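Local atomic coordinates of L-rhamnose mutarotase (PDB entry 6HHN), a protein that catalyses the interconversion of alpha- and beta-L-rhamnose, a step in the breakdown of the green-algal polysaccharide ulvan. Residues E31-L36 / D89-I94; F17-N22 / D93-N98. One frame throughout, in Å; residues are numbered along the deposited sequence. Where two conformers were deposited one is given.

In the fold
Both contacts are partly buried, and they share D93 and I94, the turn that follows helix 82-91. Contact 1 joins that helix end to helix 26-34. Contact 2 ties the chain just beyond it to the end of strand 13-20. Their chemistry differs. Contact 1 rests on side chains: an ion pair between R32 and D93 on the more exposed side, with M91 and H33 meeting in the interior. Contact 2 rests mainly on backbone hydrogen bonds around a single beta bridge, with L21 and M95, a side chain with two conformers, on the buried side. I94 serves both, offering its side chain to R32 and its carbonyl to N22.

Contact 1: residues E31-L36 / D89-I94; sequences ERHDQL and DFMADI
R32 meets D93 tip to tip, and its guanidinium grips the carboxylate end-on through two nitrogens. NH1 of R32 donates to OD1 of D93 at 2.7 Å, on the syn lone pair of that oxygen. NH2 of R32 bonds OD2 of D93 at 3.0 Å, also from the syn side. Both bonds are nearly straight, and the two planes are only 16° apart. This double grip probably holds both groups against rotation. The arginine chain runs extended from CG to NE, with CD anti to CA (chi2 -176°), which helps carry the charge across to the other segment.

Other residues line this arm. CD1 of I94 lies over one face of the guanidinium, offset toward its rim and 3.7 Å from NH1 of R32. SD of M91 touches CD of R32 at 3.5 Å. CE2 of F90 lies 3.8 Å from the same R32 CD; any cation-pi attraction to the F90 ring is weak at best. An alanine in place of R32 would probably leave the D93 carboxylate without its cationic mate and open a gap between M91, F90 and I94.

Deeper in, the M91 chain bends at chi2 and chi3. Its CE comes to the edge of the H33 ring, 3.8 Å from NE2 of H33. Around this pair, Y29 stacks on H33 and W87 meets it edge-to-face. F112 of the second subunit also meets the H33 ring edge-to-face.

The contact thus packs the ends of helices 26-34 and 82-91 beside the active site of this dimeric alpha+beta barrel fold. By similarity, H33 is the proton donor and Y29 and W87 bind the substrate.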
loop_
_atom_site.group_PDB
_atom_site.type_symbol
_atom_site.label_atom_id
_atom_site.label_comp_id
_atom_site.label_asym_id
_atom_site.label_seq_id
_atom_site.Cartn_x
_atom_site.Cartn_y
_atom_site.Cartn_z
ATOM N N GLU A 31 -7.232 -4.515 -17.314
ATOM C CA GLU A 31 -7.094 -4.267 -18.747
ATOM C C GLU A 31 -7.117 -2.773 -19.058
ATOM O O GLU A 31 -6.324 -2.288 -19.878
ATOM C CB GLU A 31 -8.206 -4.990 -19.507
ATOM C CG GLU A 31 -8.127 -6.497 -19.364
ATOM C CD GLU A 31 -9.337 -7.209 -19.933
ATOM O OE1 GLU A 31 -10.268 -6.519 -20.404
ATOM O OE2 GLU A 31 -9.353 -8.460 -19.904
ATOM N N ARG A 32 -8.020 -2.022 -18.415
ATOM C CA ARG A 32 -8.071 -0.583 -18.667
ATOM C C ARG A 32 -6.791 0.099 -18.200
ATOM O O ARG A 32 -6.323 1.055 -18.839
ATOM C CB ARG A 32 -9.308 0.023 -18.005
ATOM C CG ARG A 32 -10.623 -0.418 -18.623
ATOM C CD ARG A 32 -11.846 0.265 -18.002
ATOM N NE ARG A 32 -13.086 -0.486 -18.266
ATOM C CZ ARG A 32 -14.299 -0.130 -17.837
ATOM N NH1 ARG A 32 -14.464 0.984 -17.137
ATOM N NH2 ARG A 32 -15.356 -0.894 -18.106
ATOM N N HIS A 33 -6.201 -0.376 -17.094
ATOM C CA HIS A 33 -4.966 0.234 -16.617
ATOM C C HIS A 33 -3.765 -0.164 -17.458
ATOM O O HIS A 33 -2.823 0.630 -17.593
ATOM C CB HIS A 33 -4.768 -0.058 -15.121
ATOM C CG HIS A 33 -5.665 0.772 -14.272
ATOM N ND1 HIS A 33 -5.246 1.925 -13.636
ATOM C CD2 HIS A 33 -6.998 0.681 -14.056
ATOM C CE1 HIS A 33 -6.279 2.492 -13.038
ATOM N NE2 HIS A 33 -7.353 1.759 -13.278
ATOM N N ASP A 34 -3.782 -1.363 -18.044
ATOM C CA ASP A 34 -2.753 -1.730 -19.007
ATOM C C ASP A 34 -2.779 -0.789 -20.209
ATOM O O ASP A 34 -1.758 -0.616 -20.887
ATOM C CB ASP A 34 -2.964 -3.169 -19.497
ATOM C CG ASP A 34 -2.609 -4.227 -18.451
ATOM O OD1 ASP A 34 -1.995 -3.902 -17.409
ATOM O OD2 ASP A 34 -2.951 -5.403 -18.690
ATOM N N GLN A 35 -3.941 -0.190 -20.487
ATOM C CA GLN A 35 -4.130 0.743 -21.595
ATOM C C GLN A 35 -4.331 2.177 -21.109
ATOM O O GLN A 35 -4.987 2.988 -21.783
ATOM C CB GLN A 35 -5.324 0.317 -22.451
ATOM C CG GLN A 35 -5.247 -1.100 -22.981
ATOM C CD GLN A 35 -4.001 -1.347 -23.801
ATOM O OE1 GLN A 35 -3.611 -0.515 -24.627
ATOM N NE2 GLN A 35 -3.361 -2.490 -23.576
ATOM N N LEU A 36 -3.767 2.508 -19.947
ATOM C CA LEU A 36 -3.899 3.850 -19.394
ATOM C C LEU A 36 -3.469 4.874 -20.425
ATOM O O LEU A 36 -2.439 4.717 -21.082
ATOM C CB LEU A 36 -3.012 3.990 -18.158
ATOM C CG LEU A 36 -3.060 5.346 -17.440
ATOM C CD1 LEU A 36 -4.378 5.483 -16.711
ATOM C CD2 LEU A 36 -1.907 5.522 -16.488
ATOM N N ASP A 89 -14.747 9.458 -15.609
ATOM C CA ASP A 89 -15.978 9.066 -16.293
ATOM C C ASP A 89 -15.828 7.688 -16.939
ATOM O O ASP A 89 -16.751 6.866 -16.919
ATOM C CB ASP A 89 -16.311 10.081 -17.389
ATOM C CG ASP A 89 -16.725 11.464 -16.863
ATOM O OD1 ASP A 89 -17.043 11.625 -15.672
ATOM O OD2 ASP A 89 -16.735 12.418 -17.686
ATOM N N PHE A 90 -14.681 7.435 -17.581
ATOM C CA PHE A 90 -14.436 6.163 -18.261
ATOM C C PHE A 90 -14.448 4.986 -17.300
ATOM O O PHE A 90 -14.890 3.890 -17.672
ATOM C CB PHE A 90 -13.093 6.306 -18.977
ATOM C CG PHE A 90 -12.598 5.088 -19.679
ATOM C CD1 PHE A 90 -13.237 4.576 -20.779
ATOM C CD2 PHE A 90 -11.402 4.497 -19.278
ATOM C CE1 PHE A 90 -12.749 3.468 -21.447
ATOM C CE2 PHE A 90 -10.897 3.405 -19.945
ATOM C CZ PHE A 90 -11.567 2.884 -21.035
ATOM N N MET A 91 -13.996 5.188 -16.062
ATOM C CA MET A 91 -13.851 4.129 -15.082
ATOM C C MET A 91 -15.070 3.963 -14.177
ATOM O O MET A 91 -15.079 3.047 -13.344
ATOM C CB MET A 91 -12.624 4.421 -14.208
ATOM C CG MET A 91 -11.293 4.320 -14.946
ATOM S SD MET A 91 -10.971 2.688 -15.595
ATOM C CE MET A 91 -11.028 1.750 -14.079
ATOM N N ALA A 92 -16.083 4.814 -14.293
ATOM C CA ALA A 92 -17.070 4.955 -13.228
ATOM C C ALA A 92 -17.995 3.751 -13.096
ATOM O O ALA A 92 -18.607 3.588 -12.042
ATOM C CB ALA A 92 -17.903 6.212 -13.470
ATOM N N ASP A 93 -18.093 2.916 -14.126
ATOM C CA ASP A 93 -18.978 1.757 -14.075
ATOM C C ASP A 93 -18.418 0.625 -13.236
ATOM O O ASP A 93 -19.196 -0.233 -12.789
ATOM C CB ASP A 93 -19.259 1.231 -15.489
ATOM C CG ASP A 93 -17.974 0.926 -16.304
ATOM O OD1 ASP A 93 -16.910 1.553 -16.085
ATOM O OD2 ASP A 93 -18.040 0.060 -17.202
ATOM N N ILE A 94 -17.107 0.573 -13.015
ATOM C CA ILE A 94 -16.505 -0.553 -12.301
ATOM C C ILE A 94 -15.892 -0.165 -10.975
ATOM O O ILE A 94 -15.421 -1.050 -10.253
ATOM C CB ILE A 94 -15.498 -1.321 -13.177
ATOM C CG1 ILE A 94 -14.293 -0.451 -13.493
ATOM C CG2 ILE A 94 -16.216 -1.804 -14.454
ATOM C CD1 ILE A 94 -13.268 -1.168 -14.363
#

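Contact 2: residues F17-N22 / D93-N98; sequences FKMKLN and DIMQVN
N22 and I94 are joined through their backbones: N22 N donates to I94 O at 2.8 Å. The returning bond runs from Q96 N to K20 O at 3.0 Å. Both are nearly straight at the hydrogen. These two bonds flank L21 and M95, which form a single beta bridge.

The side chain of N22 adds a weak bond, from its ND2 to D93 O at 3.1 Å. A water extends the pairing at the other end. It accepts from K20 N at 2.9 Å and lies 2.9 Å from Q96 O, to which it can donate.

K20 and Q96 lie side by side and point the same way, with K20 CB 3.7 Å from Q96 CB. The K20 chain bends at chi2 and chi3, and NZ is held by T60 O and T62 OG1. The D93 carboxylate is taken by R32.

On the buried side, M95 has two conformers. In one, SD of M95 meets CD1 of L21 at 3.8 Å and CE nears SD of M19. Y29, substrate-binding by similarity, touches L21 and this conformer.

The arrangement is an isolated beta bridge that fastens the loop after helix 82-91 to the end of strand 13-20 in the antiparallel sheet.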
loop_
_atom_site.group_PDB
_atom_site.type_symbol
_atom_site.label_atom_id
_atom_site.label_comp_id
_atom_site.label_asym_id
_atom_site.label_seq_id
_atom_site.Cartn_x
_atom_site.Cartn_y
_atom_site.Cartn_z
ATOM N N PHE A 17 -3.389 5.357 -0.311
ATOM C CA PHE A 17 -4.832 5.509 -0.172
ATOM C C PHE A 17 -5.534 4.236 -0.598
ATOM O O PHE A 17 -4.987 3.419 -1.338
ATOM C CB PHE A 17 -5.371 6.731 -0.931
ATOM C CG PHE A 17 -4.910 6.870 -2.370
ATOM C CD1 PHE A 17 -3.680 7.431 -2.669
ATOM C CD2 PHE A 17 -5.700 6.436 -3.414
ATOM C CE1 PHE A 17 -3.257 7.570 -3.988
ATOM C CE2 PHE A 17 -5.282 6.585 -4.739
ATOM C CZ PHE A 17 -4.061 7.151 -5.012
ATOM N N LYS A 18 -6.768 4.085 -0.119
ATOM C CA LYS A 18 -7.590 2.907 -0.347
ATOM C C LYS A 18 -8.778 3.295 -1.212
ATOM O O LYS A 18 -9.442 4.303 -0.948
ATOM C CB LYS A 18 -8.064 2.387 1.019
ATOM C CG LYS A 18 -9.115 1.318 0.990
ATOM C CD LYS A 18 -9.573 0.913 2.410
ATOM C CE LYS A 18 -10.864 0.138 2.327
ATOM N NZ LYS A 18 -11.367 -0.287 3.642
ATOM N N MET A 19 -9.043 2.485 -2.234
ATOM C CA MET A 19 -10.197 2.642 -3.110
ATOM C C MET A 19 -10.965 1.332 -3.145
ATOM O O MET A 19 -10.516 0.319 -2.604
ATOM C CB MET A 19 -9.771 3.059 -4.518
ATOM C CG MET A 19 -9.136 4.443 -4.553
ATOM S SD MET A 19 -8.497 4.919 -6.154
ATOM C CE MET A 19 -7.070 3.843 -6.259
ATOM N N LYS A 20 -12.128 1.350 -3.793
ATOM C CA LYS A 20 -13.036 0.210 -3.799
ATOM C C LYS A 20 -13.433 -0.089 -5.238
ATOM O O LYS A 20 -13.914 0.795 -5.949
ATOM C CB LYS A 20 -14.291 0.462 -2.948
ATOM C CG LYS A 20 -14.091 0.664 -1.428
ATOM C CD LYS A 20 -13.524 -0.571 -0.734
ATOM C CE LYS A 20 -14.442 -1.776 -0.846
ATOM N NZ LYS A 20 -13.945 -2.924 -0.015
ATOM N N LEU A 21 -13.216 -1.318 -5.664
ATOM C CA LEU A 21 -13.673 -1.822 -6.954
ATOM C C LEU A 21 -15.018 -2.514 -6.787
ATOM O O LEU A 21 -15.324 -3.091 -5.731
ATOM C CB LEU A 21 -12.617 -2.816 -7.464
ATOM C CG LEU A 21 -12.634 -3.347 -8.891
ATOM C CD1 LEU A 21 -12.430 -2.227 -9.888
ATOM C CD2 LEU A 21 -11.563 -4.408 -9.059
ATOM N N ASN A 22 -15.833 -2.467 -7.821
ATOM C CA ASN A 22 -17.081 -3.208 -7.787
ATOM C C ASN A 22 -16.794 -4.702 -7.923
ATOM O O ASN A 22 -15.826 -5.113 -8.562
ATOM C CB ASN A 22 -18.006 -2.753 -8.911
ATOM C CG ASN A 22 -18.517 -1.333 -8.719
ATOM O OD1 ASN A 22 -18.425 -0.757 -7.637
ATOM N ND2 ASN A 22 -19.089 -0.777 -9.771
ATOM N N ASP A 93 -18.093 2.916 -14.126
ATOM C CA ASP A 93 -18.978 1.757 -14.075
ATOM C C ASP A 93 -18.418 0.625 -13.236
ATOM O O ASP A 93 -19.196 -0.233 -12.789
ATOM C CB ASP A 93 -19.259 1.231 -15.489
ATOM C CG ASP A 93 -17.974 0.926 -16.304
ATOM O OD1 ASP A 93 -16.910 1.553 -16.085
ATOM O OD2 ASP A 93 -18.040 0.060 -17.202
ATOM N N ILE A 94 -17.107 0.573 -13.015
ATOM C CA ILE A 94 -16.505 -0.553 -12.301
ATOM C C ILE A 94 -15.892 -0.165 -10.975
ATOM O O ILE A 94 -15.421 -1.050 -10.253
ATOM C CB ILE A 94 -15.498 -1.321 -13.177
ATOM C CG1 ILE A 94 -14.293 -0.451 -13.493
ATOM C CG2 ILE A 94 -16.216 -1.804 -14.454
ATOM C CD1 ILE A 94 -13.268 -1.168 -14.363
ATOM N N MET A 95 -15.854 1.119 -10.629
ATOM C CA MET A 95 -15.316 1.613 -9.370
ATOM C C MET A 95 -16.447 2.156 -8.502
ATOM O O MET A 95 -17.484 2.581 -9.006
ATOM C CB MET A 95 -14.330 2.780 -9.615
ATOM C CG MET A 95 -13.147 2.477 -10.503
ATOM S SD MET A 95 -11.890 1.555 -9.628
ATOM C CE MET A 95 -11.280 2.792 -8.466
ATOM N N GLN A 96 -16.230 2.143 -7.189
ATOM C CA GLN A 96 -17.076 2.875 -6.265
ATOM C C GLN A 96 -16.728 4.353 -6.362
ATOM O O GLN A 96 -15.593 4.754 -6.082
ATOM C CB GLN A 96 -16.886 2.359 -4.849
ATOM C CG GLN A 96 -17.918 2.857 -3.904
ATOM C CD GLN A 96 -17.769 2.254 -2.516
ATOM O OE1 GLN A 96 -18.168 1.124 -2.263
ATOM N NE2 GLN A 96 -17.148 2.994 -1.636
ATOM N N VAL A 97 -17.680 5.160 -6.815
ATOM C CA VAL A 97 -17.405 6.540 -7.149
ATOM C C VAL A 97 -18.410 7.484 -6.520
ATOM O O VAL A 97 -19.517 7.101 -6.150
ATOM C CB VAL A 97 -17.372 6.791 -8.671
ATOM C CG1 VAL A 97 -16.337 5.940 -9.348
ATOM C CG2 VAL A 97 -18.746 6.552 -9.292
ATOM N N ASN A 98 -17.994 8.738 -6.438
ATOM C CA ASN A 98 -18.824 9.858 -6.056
ATOM C C ASN A 98 -19.704 10.306 -7.213
ATOM O O ASN A 98 -19.544 9.855 -8.346
ATOM C CB ASN A 98 -17.909 11.008 -5.654
ATOM C CG ASN A 98 -17.119 10.697 -4.429
ATOM O OD1 ASN A 98 -17.691 10.344 -3.403
ATOM N ND2 ASN A 98 -15.794 10.770 -4.527
HETATM O O HOH W 1 -13.050 3.771 -5.025
#